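PDB 2XQ1: peroxisomal catalase from Pichia angusta, which probably breaks down the hydrogen peroxide made by peroxisomal oxidases into water and oxygen, using a heme cofactor. Local coordinates for residues D437-W445 with K483-L491. Sequence-based numbering, arbitrary orientation.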
ATOM      1  N   ASP O 437       9.785  39.608  20.156  1.00 60.22           N
ATOM      2  CA  ASP O 437      10.022  38.175  20.065  1.00 58.45           C
ATOM      3  C   ASP O 437      11.042  37.720  21.074  1.00 58.18           C
ATOM      4  O   ASP O 437      10.953  36.623  21.558  1.00 57.89           O
ATOM      5  CB  ASP O 437      10.466  37.796  18.666  1.00 58.03           C
ATOM      6  CG  ASP O 437       9.363  37.931  17.658  1.00 57.23           C
ATOM      7  OD1 ASP O 437       8.187  37.757  18.028  1.00 56.24           O
ATOM      8  OD2 ASP O 437       9.667  38.217  16.488  1.00 57.45           O
ATOM      9  N   TYR O 438      11.998  38.574  21.413  1.00 58.40           N
ATOM     10  CA  TYR O 438      12.995  38.242  22.430  1.00 58.71           C
ATOM     11  C   TYR O 438      12.532  38.414  23.879  1.00 58.86           C
ATOM     12  O   TYR O 438      13.174  37.911  24.792  1.00 58.74           O
ATOM     13  CB  TYR O 438      14.261  39.069  22.234  1.00 58.78           C
ATOM     14  CG  TYR O 438      14.971  38.881  20.908  1.00 59.58           C
ATOM     15  CD1 TYR O 438      15.041  37.624  20.283  1.00 59.15           C
ATOM     16  CD2 TYR O 438      15.618  39.963  20.296  1.00 60.83           C
ATOM     17  CE1 TYR O 438      15.712  37.461  19.067  1.00 59.68           C
ATOM     18  CE2 TYR O 438      16.290  39.812  19.089  1.00 61.70           C
ATOM     19  CZ  TYR O 438      16.337  38.560  18.476  1.00 61.11           C
ATOM     20  OH  TYR O 438      17.013  38.438  17.281  1.00 60.82           O
ATOM     21  N   PHE O 439      11.425  39.123  24.084  1.00 59.32           N
ATOM     22  CA  PHE O 439      10.998  39.563  25.423  1.00 59.87           C
ATOM     23  C   PHE O 439      10.554  38.407  26.316  1.00 58.91           C
ATOM     24  O   PHE O 439      10.878  38.350  27.504  1.00 58.74           O
ATOM     25  CB  PHE O 439       9.881  40.621  25.295  1.00 60.83           C
ATOM     26  CG  PHE O 439       9.313  41.102  26.617  1.00 64.13           C
ATOM     27  CD1 PHE O 439       9.863  42.205  27.285  1.00 67.00           C
ATOM     28  CD2 PHE O 439       8.200  40.467  27.177  1.00 66.89           C
ATOM     29  CE1 PHE O 439       9.325  42.650  28.500  1.00 68.70           C
ATOM     30  CE2 PHE O 439       7.652  40.903  28.399  1.00 68.39           C
ATOM     31  CZ  PHE O 439       8.212  41.995  29.058  1.00 69.17           C
ATOM     32  N   GLN O 440       9.799  37.489  25.734  1.00 57.79           N
ATOM     33  CA  GLN O 440       9.262  36.397  26.501  1.00 56.48           C
ATOM     34  C   GLN O 440      10.325  35.349  26.850  1.00 55.87           C
ATOM     35  O   GLN O 440      10.286  34.811  27.944  1.00 55.88           O
ATOM     36  CB  GLN O 440       8.063  35.800  25.797  1.00 56.34           C
ATOM     37  CG  GLN O 440       6.837  35.752  26.679  1.00 57.00           C
ATOM     38  CD  GLN O 440       5.544  35.615  25.881  1.00 57.44           C
ATOM     39  OE1 GLN O 440       4.912  36.612  25.543  1.00 56.43           O
ATOM     40  NE2 GLN O 440       5.147  34.370  25.587  1.00 57.85           N
ATOM     41  N   PRO O 441      11.281  35.059  25.940  1.00 55.21           N
ATOM     42  CA  PRO O 441      12.456  34.310  26.382  1.00 55.24           C
ATOM     43  C   PRO O 441      13.203  34.988  27.526  1.00 56.03           C
ATOM     44  O   PRO O 441      13.691  34.310  28.426  1.00 56.17           O
ATOM     45  CB  PRO O 441      13.346  34.299  25.145  1.00 54.76           C
ATOM     46  CG  PRO O 441      12.410  34.333  24.039  1.00 54.25           C
ATOM     47  CD  PRO O 441      11.209  35.116  24.466  1.00 54.67           C
ATOM     48  N   LYS O 442      13.301  36.316  27.486  1.00 57.22           N
ATOM     49  CA  LYS O 442      14.012  37.070  28.520  1.00 58.39           C
ATOM     50  C   LYS O 442      13.317  36.817  29.853  1.00 58.35           C
ATOM     51  O   LYS O 442      13.966  36.501  30.835  1.00 58.33           O
ATOM     52  CB  LYS O 442      14.012  38.567  28.179  1.00 58.92           C
ATOM     53  CG  LYS O 442      15.088  39.429  28.866  1.00 61.37           C
ATOM     54  CD  LYS O 442      14.474  40.779  29.331  1.00 65.75           C
ATOM     55  CE  LYS O 442      15.313  42.024  28.978  1.00 67.75           C
ATOM     56  NZ  LYS O 442      16.615  42.133  29.710  1.00 67.67           N
ATOM     57  N   MET O 443      11.991  36.927  29.855  1.00 58.61           N
ATOM     58  CA  MET O 443      11.192  36.643  31.029  1.00 59.18           C
ATOM     59  C   MET O 443      11.366  35.226  31.563  1.00 58.22           C
ATOM     60  O   MET O 443      11.301  35.015  32.779  1.00 58.79           O
ATOM     61  CB  MET O 443       9.720  36.920  30.752  1.00 59.96           C
ATOM     62  CG  MET O 443       9.414  38.399  30.563  1.00 64.68           C
ATOM     63  SD  MET O 443      10.224  39.513  31.783  1.00 72.42           S
ATOM     64  CE  MET O 443       9.213  39.205  33.298  1.00 73.16           C
ATOM     65  N   PHE O 444      11.595  34.260  30.674  1.00 56.87           N
ATOM     66  CA  PHE O 444      11.677  32.861  31.097  1.00 55.48           C
ATOM     67  C   PHE O 444      12.985  32.585  31.814  1.00 55.77           C
ATOM     68  O   PHE O 444      13.079  31.657  32.629  1.00 55.81           O
ATOM     69  CB  PHE O 444      11.490  31.905  29.927  1.00 54.52           C
ATOM     70  CG  PHE O 444      11.555  30.476  30.319  1.00 51.94           C
ATOM     71  CD1 PHE O 444      10.505  29.889  31.002  1.00 50.94           C
ATOM     72  CD2 PHE O 444      12.679  29.721  30.038  1.00 49.83           C
ATOM     73  CE1 PHE O 444      10.569  28.554  31.382  1.00 50.39           C
ATOM     74  CE2 PHE O 444      12.751  28.387  30.405  1.00 49.52           C
ATOM     75  CZ  PHE O 444      11.698  27.802  31.079  1.00 49.85           C
ATOM     76  N   TRP O 445      13.993  33.400  31.513  1.00 55.95           N
ATOM     77  CA  TRP O 445      15.257  33.325  32.223  1.00 56.52           C
ATOM     78  C   TRP O 445      15.085  33.754  33.682  1.00 57.82           C
ATOM     79  O   TRP O 445      15.620  33.126  34.584  1.00 57.91           O
ATOM     80  CB  TRP O 445      16.286  34.172  31.515  1.00 55.73           C
ATOM     81  CG  TRP O 445      17.637  34.148  32.126  1.00 54.61           C
ATOM     82  CD1 TRP O 445      18.266  35.188  32.747  1.00 54.84           C
ATOM     83  CD2 TRP O 445      18.554  33.053  32.154  1.00 52.39           C
ATOM     84  NE1 TRP O 445      19.515  34.812  33.159  1.00 54.02           N
ATOM     85  CE2 TRP O 445      19.721  33.505  32.803  1.00 52.74           C
ATOM     86  CE3 TRP O 445      18.510  31.741  31.686  1.00 50.37           C
ATOM     87  CZ2 TRP O 445      20.828  32.688  33.006  1.00 52.03           C
ATOM     88  CZ3 TRP O 445      19.615  30.930  31.888  1.00 50.22           C
ATOM     89  CH2 TRP O 445      20.756  31.405  32.546  1.00 50.97           C
ATOM     90  N   LYS O 483      20.624  36.457  22.832  1.00 51.87           N
ATOM     91  CA  LYS O 483      19.530  37.281  22.361  1.00 52.16           C
ATOM     92  C   LYS O 483      18.436  37.372  23.404  1.00 53.13           C
ATOM     93  O   LYS O 483      17.624  38.278  23.367  1.00 52.74           O
ATOM     94  CB  LYS O 483      18.967  36.764  21.040  1.00 51.47           C
ATOM     95  CG  LYS O 483      19.876  37.002  19.850  1.00 50.81           C
ATOM     96  CD  LYS O 483      19.271  36.458  18.557  1.00 49.91           C
ATOM     97  CE  LYS O 483      20.213  36.660  17.375  1.00 50.90           C
ATOM     98  NZ  LYS O 483      19.683  36.112  16.108  1.00 50.66           N
ATOM     99  N   ALA O 484      18.417  36.444  24.349  1.00 55.46           N
ATOM    100  CA  ALA O 484      17.435  36.497  25.430  1.00 57.99           C
ATOM    101  C   ALA O 484      17.976  37.306  26.583  1.00 60.01           C
ATOM    102  O   ALA O 484      17.337  38.241  27.059  1.00 60.61           O
ATOM    103  CB  ALA O 484      17.090  35.099  25.901  1.00 57.68           C
ATOM    104  N   GLU O 485      19.164  36.905  27.026  1.00 62.10           N
ATOM    105  CA  GLU O 485      19.910  37.590  28.040  1.00 64.32           C
ATOM    106  C   GLU O 485      21.381  37.399  27.719  1.00 64.86           C
ATOM    107  O   GLU O 485      21.847  36.260  27.616  1.00 64.84           O
ATOM    108  CB  GLU O 485      19.600  36.983  29.405  1.00 65.00           C
ATOM    109  CG  GLU O 485      18.582  37.756  30.197  1.00 69.07           C
ATOM    110  CD  GLU O 485      19.066  39.147  30.534  1.00 74.39           C
ATOM    111  OE1 GLU O 485      20.257  39.311  30.944  1.00 76.57           O
ATOM    112  OE2 GLU O 485      18.247  40.073  30.371  1.00 75.95           O
ATOM    113  N   PRO O 486      22.124  38.508  27.553  1.00 65.72           N
ATOM    114  CA  PRO O 486      23.544  38.383  27.205  1.00 65.98           C
ATOM    115  C   PRO O 486      24.382  37.386  28.044  1.00 65.53           C
ATOM    116  O   PRO O 486      25.217  36.665  27.481  1.00 65.65           O
ATOM    117  CB  PRO O 486      24.054  39.828  27.324  1.00 66.56           C
ATOM    118  CG  PRO O 486      22.865  40.652  26.912  1.00 66.60           C
ATOM    119  CD  PRO O 486      21.638  39.899  27.403  1.00 66.04           C
ATOM    120  N   ILE O 487      24.142  37.315  29.350  1.00 64.73           N
ATOM    121  CA  ILE O 487      24.961  36.484  30.209  1.00 64.13           C
ATOM    122  C   ILE O 487      24.952  35.039  29.749  1.00 63.35           C
ATOM    123  O   ILE O 487      25.899  34.284  30.013  1.00 63.44           O
ATOM    124  CB  ILE O 487      24.501  36.521  31.673  1.00 64.78           C
ATOM    125  CG1 ILE O 487      23.504  37.679  31.916  1.00 65.33           C
ATOM    126  CG2 ILE O 487      25.732  36.570  32.601  1.00 63.63           C
ATOM    127  CD1 ILE O 487      22.733  37.615  33.270  1.00 66.55           C
ATOM    128  N   ILE O 488      23.892  34.657  29.042  1.00 62.32           N
ATOM    129  CA  ILE O 488      23.664  33.249  28.755  1.00 61.12           C
ATOM    130  C   ILE O 488      24.637  32.698  27.732  1.00 61.15           C
ATOM    131  O   ILE O 488      25.147  31.591  27.902  1.00 61.25           O
ATOM    132  CB  ILE O 488      22.226  32.925  28.335  1.00 60.76           C
ATOM    133  CG1 ILE O 488      21.225  33.591  29.286  1.00 59.92           C
ATOM    134  CG2 ILE O 488      22.017  31.399  28.374  1.00 59.94           C
ATOM    135  CD1 ILE O 488      19.798  33.467  28.850  1.00 58.54           C
ATOM    136  N   GLY O 489      24.908  33.455  26.678  1.00 61.26           N
ATOM    137  CA  GLY O 489      25.958  33.048  25.750  1.00 62.06           C
ATOM    138  C   GLY O 489      27.264  32.839  26.504  1.00 62.87           C
ATOM    139  O   GLY O 489      27.905  31.772  26.425  1.00 62.12           O
ATOM    140  N   ASP O 490      27.628  33.860  27.276  1.00 64.35           N
ATOM    141  CA  ASP O 490      28.912  33.898  27.946  1.00 66.03           C
ATOM    142  C   ASP O 490      29.049  32.736  28.900  1.00 65.38           C
ATOM    143  O   ASP O 490      30.106  32.105  28.945  1.00 65.45           O
ATOM    144  CB  ASP O 490      29.106  35.236  28.664  1.00 67.58           C
ATOM    145  CG  ASP O 490      29.017  36.433  27.713  1.00 71.76           C
ATOM    146  OD1 ASP O 490      29.014  36.235  26.478  1.00 74.93           O
ATOM    147  OD2 ASP O 490      28.948  37.588  28.199  1.00 76.98           O
ATOM    148  N   LEU O 491      27.969  32.449  29.633  1.00 64.71           N
ATOM    149  CA  LEU O 491      27.933  31.336  30.582  1.00 64.29           C
ATOM    150  C   LEU O 491      28.016  29.999  29.905  1.00 63.35           C
ATOM    151  O   LEU O 491      28.570  29.045  30.479  1.00 63.37           O
ATOM    152  CB  LEU O 491      26.661  31.368  31.410  1.00 64.75           C
ATOM    153  CG  LEU O 491      26.681  32.370  32.555  1.00 66.73           C
ATOM    154  CD1 LEU O 491      25.284  32.542  33.137  1.00 67.20           C
ATOM    155  CD2 LEU O 491      27.690  31.919  33.614  1.00 69.79           C
TER
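Lys442 NZ meets Glu485 OE2 at 2.7 Å in a salt bridge, with the ammonium almost straight out from the end of the C-O bond. It ties helix 439-447 to the turn leading into helix 486-500, two elements of the C-terminal helical region of the catalase fold, away from the heme. The two short helical segments run at 66° to each other, their axes no closer than 12.0 Å; the contact is made by side chains and by residues 483-485, which bring the CA atoms of Lys442 and Ala484 to 4.6 Å. Lysine suits its place because its aliphatic part also lies against the turn, CG off the end of the Ala484 carbonyl, while the chain bends on toward the carboxylate. The small Ala484 is consistent with the close approach of the backbones here, and its methyl meets Pro441 CB at 3.9 Å.

Trp445 supplies the broad apolar surface. The indole swings out toward helix 486-500 because chi1 (-178°) sets CG opposite the backbone N, and Ile488 lies over one face: its CG1 stands 3.7 Å from the centroid of the six-membered ring, a CH-pi contact, and its CD1 is 3.6 Å from Trp445 CD2. Glu485 contributes its methylenes to the indole, Glu485 CG against Trp445 CD1, and spends its carboxylate on the lysine. Replacing this tryptophan by an alanine is likely to leave Ile488 without the surface it packs on and to open a gap beside Val459 of helix 454-466, which the indole also touches.

At the other end, Tyr438 and Lys483 both turn their polar ends to Asp182, the hydroxyl by a hydrogen bond and the ammonium by a salt bridge. The shared carboxylate, one oxygen to each, is consistent with the two side chains lying together, and Lys483 CB sits over the tyrosine face, 4.1 Å from the ring centroid.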